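Local atomic coordinates of taurine dioxygenase (Burkholderia ambifaria, PDB entry 5VN6), a protein that probably catalyses the oxygenation of taurine, driven by iron and 2-oxoglutarate, which releases sulfite and leaves aminoacetaldehyde. Residues 9-14 and 18-23; 23-28 and 38-43; 63-68 and 118-123. One frame throughout, in Å; residues are numbered along the deposited sequence.

Interaction 1: 9-14 and 18-23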
loop_
_atom_site.group_PDB
_atom_site.type_symbol
_atom_site.label_atom_id
_atom_site.label_comp_id
_atom_site.label_asym_id
_atom_site.label_seq_id
_atom_site.Cartn_x
_atom_site.Cartn_y
_atom_site.Cartn_z
ATOM N N MET A 9 29.689 -4.788 -5.742
ATOM C CA MET A 9 28.724 -3.831 -5.219
ATOM C C MET A 9 27.803 -4.511 -4.216
ATOM O O MET A 9 27.625 -5.727 -4.256
ATOM C CB MET A 9 27.915 -3.211 -6.359
ATOM C CG MET A 9 27.103 -4.197 -7.201
ATOM S SD MET A 9 25.858 -3.390 -8.254
ATOM C CE MET A 9 24.879 -4.796 -8.761
ATOM N N ARG A 10 27.217 -3.719 -3.321
ATOM C CA ARG A 10 26.345 -4.223 -2.267
ATOM C C ARG A 10 24.897 -4.129 -2.730
ATOM O O ARG A 10 24.462 -3.073 -3.204
ATOM C CB ARG A 10 26.541 -3.447 -0.963
ATOM C CG ARG A 10 27.974 -3.493 -0.438
ATOM C CD ARG A 10 28.101 -3.032 1.025
ATOM N NE ARG A 10 27.810 -1.610 1.235
ATOM C CZ ARG A 10 28.589 -0.610 0.822
ATOM N NH1 ARG A 10 29.709 -0.859 0.150
ATOM N NH2 ARG A 10 28.241 0.646 1.070
ATOM N N VAL A 11 24.173 -5.238 -2.635
ATOM C CA VAL A 11 22.762 -5.292 -2.993
ATOM C C VAL A 11 21.976 -5.532 -1.713
ATOM O O VAL A 11 22.158 -6.561 -1.052
ATOM C CB VAL A 11 22.476 -6.386 -4.029
ATOM C CG1 VAL A 11 20.981 -6.400 -4.381
ATOM C CG2 VAL A 11 23.337 -6.194 -5.288
ATOM N N GLU A 12 21.104 -4.590 -1.361
ATOM C CA GLU A 12 20.348 -4.662 -0.107
ATOM C C GLU A 12 18.850 -4.664 -0.376
ATOM O O GLU A 12 18.259 -3.594 -0.605
ATOM C CB GLU A 12 20.725 -3.505 0.820
ATOM C CG GLU A 12 22.052 -3.719 1.566
ATOM C CD GLU A 12 22.234 -2.778 2.757
ATOM O OE1 GLU A 12 21.240 -2.150 3.192
ATOM O OE2 GLU A 12 23.371 -2.668 3.262
ATOM N N PRO A 13 18.195 -5.826 -0.374
ATOM C CA PRO A 13 16.747 -5.853 -0.621
ATOM C C PRO A 13 15.991 -5.056 0.433
ATOM O O PRO A 13 16.381 -5.012 1.599
ATOM C CB PRO A 13 16.397 -7.347 -0.557
ATOM C CG PRO A 13 17.703 -8.065 -0.791
ATOM C CD PRO A 13 18.776 -7.173 -0.237
ATOM N N LEU A 14 14.922 -4.388 0.000
ATOM C CA LEU A 14 14.074 -3.610 0.896
ATOM C C LEU A 14 12.961 -4.446 1.513
ATOM O O LEU A 14 12.511 -4.142 2.626
ATOM C CB LEU A 14 13.441 -2.425 0.151
ATOM C CG LEU A 14 14.267 -1.153 -0.055
ATOM C CD1 LEU A 14 15.391 -1.390 -1.068
ATOM C CD2 LEU A 14 13.373 -0.021 -0.503
ATOM N N ILE A 18 10.234 -7.544 -3.510
ATOM C CA ILE A 18 10.502 -6.577 -4.563
ATOM C C ILE A 18 11.369 -5.448 -4.032
ATOM O O ILE A 18 11.163 -4.955 -2.912
ATOM C CB ILE A 18 9.190 -6.023 -5.167
ATOM C CG1 ILE A 18 9.503 -4.986 -6.257
ATOM C CG2 ILE A 18 8.276 -5.406 -4.088
ATOM C CD1 ILE A 18 8.320 -4.646 -7.162
ATOM N N GLY A 19 12.340 -5.034 -4.846
ATOM C CA GLY A 19 13.117 -3.839 -4.574
ATOM C C GLY A 19 14.420 -4.121 -3.873
ATOM O O GLY A 19 14.467 -4.956 -2.967
ATOM N N ALA A 20 15.480 -3.428 -4.291
ATOM C CA ALA A 20 16.772 -3.493 -3.621
ATOM C C ALA A 20 17.530 -2.201 -3.876
ATOM O O ALA A 20 17.431 -1.617 -4.961
ATOM C CB ALA A 20 17.623 -4.671 -4.103
ATOM N N GLU A 21 18.290 -1.768 -2.867
ATOM C CA GLU A 21 19.160 -0.612 -2.992
ATOM C C GLU A 21 20.556 -1.075 -3.387
ATOM O O GLU A 21 21.071 -2.072 -2.868
ATOM C CB GLU A 21 19.221 0.208 -1.687
ATOM C CG GLU A 21 20.158 1.416 -1.813
ATOM C CD GLU A 21 20.109 2.404 -0.640
ATOM O OE1 GLU A 21 19.262 2.245 0.261
ATOM O OE2 GLU A 21 20.959 3.331 -0.608
ATOM N N LEU A 22 21.157 -0.349 -4.320
ATOM C CA LEU A 22 22.522 -0.590 -4.749
ATOM C C LEU A 22 23.427 0.383 -4.012
ATOM O O LEU A 22 23.206 1.594 -4.067
ATOM C CB LEU A 22 22.645 -0.394 -6.262
ATOM C CG LEU A 22 21.780 -1.297 -7.145
ATOM C CD1 LEU A 22 22.224 -1.173 -8.604
ATOM C CD2 LEU A 22 21.846 -2.746 -6.679
ATOM N N LEU A 23 24.443 -0.142 -3.333
ATOM C CA LEU A 23 25.382 0.666 -2.569
ATOM C C LEU A 23 26.785 0.526 -3.146
ATOM O O LEU A 23 27.139 -0.505 -3.729
ATOM C CB LEU A 23 25.388 0.260 -1.095
ATOM C CG LEU A 23 24.014 0.396 -0.423
ATOM C CD1 LEU A 23 23.803 -0.733 0.526
ATOM C CD2 LEU A 23 23.926 1.715 0.318
#

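Interaction 2: 23-28 and 38-43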
loop_
_atom_site.group_PDB
_atom_site.type_symbol
_atom_site.label_atom_id
_atom_site.label_comp_id
_atom_site.label_asym_id
_atom_site.label_seq_id
_atom_site.Cartn_x
_atom_site.Cartn_y
_atom_site.Cartn_z
ATOM N N LEU A 23 24.443 -0.142 -3.333
ATOM C CA LEU A 23 25.382 0.666 -2.569
ATOM C C LEU A 23 26.785 0.526 -3.146
ATOM O O LEU A 23 27.139 -0.505 -3.729
ATOM C CB LEU A 23 25.388 0.260 -1.095
ATOM C CG LEU A 23 24.014 0.396 -0.423
ATOM C CD1 LEU A 23 23.803 -0.733 0.526
ATOM C CD2 LEU A 23 23.926 1.715 0.318
ATOM N N GLY A 24 27.587 1.575 -2.966
ATOM C CA GLY A 24 28.905 1.612 -3.575
ATOM C C GLY A 24 28.866 1.595 -5.083
ATOM O O GLY A 24 29.757 1.018 -5.713
ATOM N N VAL A 25 27.844 2.201 -5.684
ATOM C CA VAL A 25 27.649 2.180 -7.127
ATOM C C VAL A 25 27.448 3.604 -7.618
ATOM O O VAL A 25 26.544 4.306 -7.153
ATOM C CB VAL A 25 26.437 1.321 -7.534
ATOM C CG1 VAL A 25 26.055 1.608 -8.978
ATOM C CG2 VAL A 25 26.737 -0.137 -7.345
ATOM N N ASN A 26 28.258 4.009 -8.580
ATOM C CA ASN A 26 28.073 5.269 -9.281
ATOM C C ASN A 26 27.549 4.906 -10.661
ATOM O O ASN A 26 28.235 4.215 -11.421
ATOM C CB ASN A 26 29.382 6.052 -9.389
ATOM C CG ASN A 26 29.178 7.454 -9.930
ATOM O OD1 ASN A 26 28.293 7.692 -10.756
ATOM N ND2 ASN A 26 30.042 8.379 -9.518
ATOM N N LEU A 27 26.328 5.354 -10.972
ATOM C CA LEU A 27 25.713 4.989 -12.241
ATOM C C LEU A 27 26.568 5.434 -13.406
ATOM O O LEU A 27 26.570 4.782 -14.453
ATOM C CB LEU A 27 24.305 5.579 -12.346
ATOM C CG LEU A 27 23.283 4.871 -11.454
ATOM C CD1 LEU A 27 21.873 5.380 -11.718
ATOM C CD2 LEU A 27 23.366 3.355 -11.665
ATOM N N ALA A 28 27.310 6.535 -13.234
ATOM C CA ALA A 28 28.198 7.023 -14.288
ATOM C C ALA A 28 29.210 5.964 -14.694
ATOM O O ALA A 28 29.572 5.857 -15.874
ATOM C CB ALA A 28 28.925 8.290 -13.832
ATOM N N ALA A 38 26.407 -5.213 -16.571
ATOM C CA ALA A 38 25.824 -6.552 -16.618
ATOM C C ALA A 38 25.219 -6.947 -15.272
ATOM O O ALA A 38 24.086 -7.444 -15.208
ATOM C CB ALA A 38 26.882 -7.570 -17.054
ATOM N N GLU A 39 25.955 -6.717 -14.184
ATOM C CA GLU A 39 25.447 -7.067 -12.862
ATOM C C GLU A 39 24.199 -6.259 -12.504
ATOM O O GLU A 39 23.215 -6.812 -12.003
ATOM C CB GLU A 39 26.543 -6.865 -11.819
ATOM C CG GLU A 39 27.100 -8.165 -11.257
ATOM C CD GLU A 39 26.078 -8.960 -10.452
ATOM O OE1 GLU A 39 25.685 -10.051 -10.912
ATOM O OE2 GLU A 39 25.668 -8.495 -9.364
ATOM N N ILE A 40 24.221 -4.949 -12.760
ATOM C CA ILE A 40 23.047 -4.121 -12.511
ATOM C C ILE A 40 21.848 -4.657 -13.277
ATOM O O ILE A 40 20.731 -4.727 -12.750
ATOM C CB ILE A 40 23.346 -2.660 -12.889
ATOM C CG1 ILE A 40 24.441 -2.088 -11.980
ATOM C CG2 ILE A 40 22.070 -1.828 -12.838
ATOM C CD1 ILE A 40 24.773 -0.622 -12.266
ATOM N N ARG A 41 22.060 -5.036 -14.539
ATOM C CA ARG A 41 20.978 -5.612 -15.326
ATOM C C ARG A 41 20.478 -6.908 -14.701
ATOM O O ARG A 41 19.263 -7.134 -14.593
ATOM C CB ARG A 41 21.442 -5.840 -16.758
ATOM C CG ARG A 41 20.446 -6.578 -17.586
ATOM C CD ARG A 41 20.878 -6.645 -19.046
ATOM N NE ARG A 41 19.922 -7.449 -19.790
ATOM C CZ ARG A 41 19.907 -8.778 -19.775
ATOM N NH1 ARG A 41 20.821 -9.448 -19.081
ATOM N NH2 ARG A 41 18.988 -9.440 -20.467
ATOM N N THR A 42 21.402 -7.781 -14.290
ATOM C CA THR A 42 20.981 -9.011 -13.628
ATOM C C THR A 42 20.158 -8.691 -12.384
ATOM O O THR A 42 19.074 -9.254 -12.188
ATOM C CB THR A 42 22.196 -9.867 -13.280
ATOM O OG1 THR A 42 22.781 -10.379 -14.490
ATOM C CG2 THR A 42 21.793 -11.031 -12.415
ATOM N N GLN A 43 20.613 -7.723 -11.577
ATOM C CA GLN A 43 19.877 -7.387 -10.355
ATOM C C GLN A 43 18.501 -6.811 -10.666
ATOM O O GLN A 43 17.532 -7.118 -9.965
ATOM C CB GLN A 43 20.680 -6.414 -9.492
ATOM C CG GLN A 43 21.994 -6.953 -8.929
ATOM C CD GLN A 43 21.833 -8.205 -8.064
ATOM O OE1 GLN A 43 20.828 -8.390 -7.383
ATOM N NE2 GLN A 43 22.860 -9.048 -8.059
#

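Interaction 3: 63-68 and 118-123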
loop_
_atom_site.group_PDB
_atom_site.type_symbol
_atom_site.label_atom_id
_atom_site.label_comp_id
_atom_site.label_asym_id
_atom_site.label_seq_id
_atom_site.Cartn_x
_atom_site.Cartn_y
_atom_site.Cartn_z
ATOM N N VAL A 63 21.187 9.849 -19.328
ATOM C CA VAL A 63 20.710 9.375 -20.618
ATOM C C VAL A 63 21.547 8.194 -21.097
ATOM O O VAL A 63 21.011 7.162 -21.511
ATOM C CB VAL A 63 20.736 10.542 -21.624
ATOM C CG1 VAL A 63 20.783 10.039 -23.053
ATOM C CG2 VAL A 63 19.522 11.442 -21.398
ATOM N N ALA A 64 22.873 8.326 -21.041
ATOM C CA ALA A 64 23.749 7.263 -21.524
ATOM C C ALA A 64 23.630 5.990 -20.687
ATOM O O ALA A 64 23.776 4.884 -21.223
ATOM C CB ALA A 64 25.196 7.746 -21.556
ATOM N N PHE A 65 23.377 6.111 -19.380
ATOM C CA PHE A 65 23.147 4.907 -18.585
ATOM C C PHE A 65 21.868 4.207 -19.021
ATOM O O PHE A 65 21.852 2.984 -19.198
ATOM C CB PHE A 65 23.095 5.236 -17.089
ATOM C CG PHE A 65 22.623 4.079 -16.227
ATOM C CD1 PHE A 65 23.463 3.009 -15.955
ATOM C CD2 PHE A 65 21.334 4.057 -15.704
ATOM C CE1 PHE A 65 23.027 1.937 -15.167
ATOM C CE2 PHE A 65 20.901 2.993 -14.914
ATOM C CZ PHE A 65 21.759 1.930 -14.646
ATOM N N ALA A 66 20.778 4.966 -19.190
ATOM C CA ALA A 66 19.505 4.358 -19.570
ATOM C C ALA A 66 19.585 3.716 -20.945
ATOM O O ALA A 66 18.937 2.695 -21.202
ATOM C CB ALA A 66 18.398 5.402 -19.551
ATOM N N ARG A 67 20.379 4.308 -21.834
ATOM C CA ARG A 67 20.542 3.816 -23.193
ATOM C C ARG A 67 21.183 2.426 -23.223
ATOM O O ARG A 67 20.976 1.663 -24.170
ATOM C CB ARG A 67 21.378 4.847 -23.956
ATOM C CG ARG A 67 21.744 4.494 -25.337
ATOM C CD ARG A 67 20.545 4.558 -26.232
ATOM N NE ARG A 67 20.962 4.189 -27.575
ATOM C CZ ARG A 67 21.155 2.935 -27.957
ATOM N NH1 ARG A 67 20.958 1.946 -27.086
ATOM N NH2 ARG A 67 21.554 2.668 -29.199
ATOM N N ARG A 68 21.950 2.077 -22.190
ATOM C CA ARG A 68 22.490 0.727 -22.047
ATOM C C ARG A 68 21.412 -0.353 -21.982
ATOM O O ARG A 68 21.713 -1.523 -22.230
ATOM C CB ARG A 68 23.342 0.653 -20.785
ATOM C CG ARG A 68 24.596 1.461 -20.821
ATOM C CD ARG A 68 25.658 0.692 -21.538
ATOM N NE ARG A 68 26.779 0.377 -20.663
ATOM C CZ ARG A 68 27.606 -0.645 -20.853
ATOM N NH1 ARG A 68 27.441 -1.460 -21.886
ATOM N NH2 ARG A 68 28.604 -0.848 -20.007
ATOM N N GLY A 118 10.969 0.050 -19.388
ATOM C CA GLY A 118 11.252 0.526 -18.051
ATOM C C GLY A 118 11.747 1.951 -18.117
ATOM O O GLY A 118 11.639 2.611 -19.160
ATOM N N CYS A 119 12.353 2.385 -17.014
ATOM C CA CYS A 119 12.626 3.795 -16.796
ATOM C C CYS A 119 13.761 3.968 -15.789
ATOM O O CYS A 119 13.921 3.169 -14.857
ATOM C CB CYS A 119 11.349 4.484 -16.293
ATOM S SG CYS A 119 11.449 6.254 -16.070
ATOM N N VAL A 120 14.530 5.036 -15.976
ATOM C CA VAL A 120 15.519 5.494 -15.005
ATOM C C VAL A 120 15.090 6.882 -14.560
ATOM O O VAL A 120 15.118 7.831 -15.354
ATOM C CB VAL A 120 16.944 5.524 -15.571
ATOM C CG1 VAL A 120 17.897 6.030 -14.493
ATOM C CG2 VAL A 120 17.368 4.140 -16.113
ATOM N N LEU A 121 14.705 7.005 -13.296
ATOM C CA LEU A 121 14.061 8.195 -12.757
ATOM C C LEU A 121 14.939 8.799 -11.672
ATOM O O LEU A 121 15.330 8.097 -10.736
ATOM C CB LEU A 121 12.678 7.839 -12.194
ATOM C CG LEU A 121 11.880 8.969 -11.523
ATOM C CD1 LEU A 121 11.619 10.112 -12.501
ATOM C CD2 LEU A 121 10.565 8.462 -10.932
ATOM N N ARG A 122 15.257 10.091 -11.792
ATOM C CA ARG A 122 16.097 10.766 -10.808
ATOM C C ARG A 122 15.351 11.937 -10.175
ATOM O O ARG A 122 14.684 12.713 -10.865
ATOM C CB ARG A 122 17.426 11.268 -11.421
ATOM C CG ARG A 122 18.278 12.003 -10.386
ATOM C CD ARG A 122 19.740 12.163 -10.747
ATOM N NE ARG A 122 19.938 13.206 -11.731
ATOM C CZ ARG A 122 21.001 13.994 -11.791
ATOM N NH1 ARG A 122 21.982 13.877 -10.898
ATOM N NH2 ARG A 122 21.075 14.904 -12.756
ATOM N N CYS A 123 15.479 12.074 -8.858
ATOM C CA CYS A 123 14.895 13.209 -8.149
ATOM C C CYS A 123 15.921 14.329 -8.102
ATOM O O CYS A 123 17.013 14.151 -7.555
ATOM C CB CYS A 123 14.474 12.817 -6.731
ATOM S SG CYS A 123 13.770 14.185 -5.750
#

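Interaction 1: 9-14 and 18-23
Gly19 offers its carbonyl O to Leu14 N, 3.1 Å away, in the first of five backbone hydrogen bonds joining residues 9-14 to 18-23. The donor stands well above the carbonyl plane, and at the backbone angles of Gly19 (phi 96°) a beta carbon would be jammed against the preceding carbonyl O, so glycine is called for. Ala20 follows, in a non-hydrogen-bonded pair with Pro13. Proline suits this position because its nitrogen, having no hydrogen, faces away from the partner strand; the small Ala20 CB lies 3.8 Å from Val11 CG1. Glu21 and Glu12 form a hydrogen-bonded pair, in which Glu21 N to Glu12 O and Glu12 N to Glu21 O are both 2.9 Å, while Leu14 CD1 reaches back to within 3.4 Å of Glu21 N. The two carboxylates rise from the same face without touching, and their like charges are probably eased by solvent and, for Glu21, by the nearby Arg53. Leu22 turns to the other face, where its CD2 runs alongside Val11 CG2 at 4.0 Å, with the methyl end of Met9 close by; helix 34-47 packs on Met9 and Val11 there. Leu23 closes the ladder with its N 2.9 Å from Arg10 O. Its CB sits over one face of the Arg10 guanidinium, 3.6 Å from NH2, because the arginine chain bends at chi3 (-67°) and crosses the leucine at about a right angle. Leu23 CD1 meanwhile touches the Glu12 carboxylate. The pairing makes an antiparallel beta hairpin, with strand 10-13 at the edge of the larger sheet of the TauD-type cupin fold.

Interaction 2: 23-28 and 38-43
Ile40 brings its CD1 methyl to Val25 CG1, 4.2 Å away, the two side chains meeting tip to tip. The same methyl lies 4.3 Å from Leu27 CD2, so one isoleucine branch is shared by two residues of the facing loop and helix start. With CG1 beside the backbone N (chi1 -64°), the extended chain (chi2 -178°) carries CD1 well out from the helix, bridging backbones whose nearest CA atoms, those of Val25 and Ile40, are 9.5 Å apart. Branched aliphatic residues suit this buried apolar setting, since their methyls can span the separation of the backbones. Leu50 and Leu52 of strand 49-52 line the same apolar region.

The polar groups find partners away from this contact. Asn26 takes the N-cap position, its OD1 accepting from Ala28 N at 2.9 Å, and Gln55 binds the neighbouring Val25 O and Leu27 N. On the helix, Gln43 NE2 donates to the syn side of Glu39 OE2 at 3.1 Å, a nearly straight bond (165°) between residues one helical turn apart. Together the segments belong to a beta-alpha-beta crossover, in which helices 27-32 and 34-47 connect strand 20-23 to its parallel neighbour 49-52.

Interaction 3: 63-68 and 118-123
The carbonyl O of Val120 accepts a hydrogen bond from His62 NE2, one turn before Ala66 on helix 59-67, and so pins the strand to the helix beside the point where Val120 packs against Phe65 and Ala66. The Val120 backbone is also hydrogen-bonded to Ala282 of strand 278-284. The packing itself is carried by one methyl. Val120 CG2 lies 3.8 Å from Ala66 CB and 3.9 Å from Phe65 CE2, fitting between the alanine and the phenylalanine ring. The other branch, CG1, adds a looser touch on the ring at CD2, 4.1 Å away.

Phe65 has CG anti to the backbone N (chi1 170°), which swings the ring toward Val120, so that its CD2 and CE2 atoms meet the valine methyls; the two side chains cross at about a right angle, and CG2 approaches the ring obliquely. Alanine suits the helix here because its short side chain lets the backbones come close, with the CA atoms of Ala66 and Val120 only 6.2 Å apart. A beta-branched valine suits the strand, presenting two methyls directly from an extended backbone. All three residues are buried. The aromatic ring extends the apolar layer to Ile258 of the next strand and to Leu27 and Ala30 of helix 27-32. The Arg68 guanidinium ties this region to Asp34 through a salt bridge and to Ala30 O.

The magnesium ion lies about 13 Å from the Val120 side chain, so the contact is structural and takes no part in the metal site. It is helix-on-sheet packing, helix 59-67 resting on strand 118-125 of the larger sheet of the cupin-type double-stranded beta-helix.

How the interactions relate
Interaction 1 is a partly exposed strand pairing held by backbone hydrogen bonds, whereas interactions 2 and 3 are small, buried, apolar contacts between side chains. The ranges of the first two share Leu23, which makes its contacts in interaction 1. They also touch directly, Met9 CB lying 3.4 Å from Val25 CG2, so the residue leading into the edge strand packs on the loop that follows strand 20-23. Interaction 2 in turn meets interaction 3 where Leu27 CD2 packs 3.7 Å from Phe65 CZ, so Phe65 and Leu27 join the two apolar contacts. Interactions 1 and 3 do not touch, their centres being about 17 Å apart, yet both involve the larger sheet: the former at its edge, the latter on an inner strand.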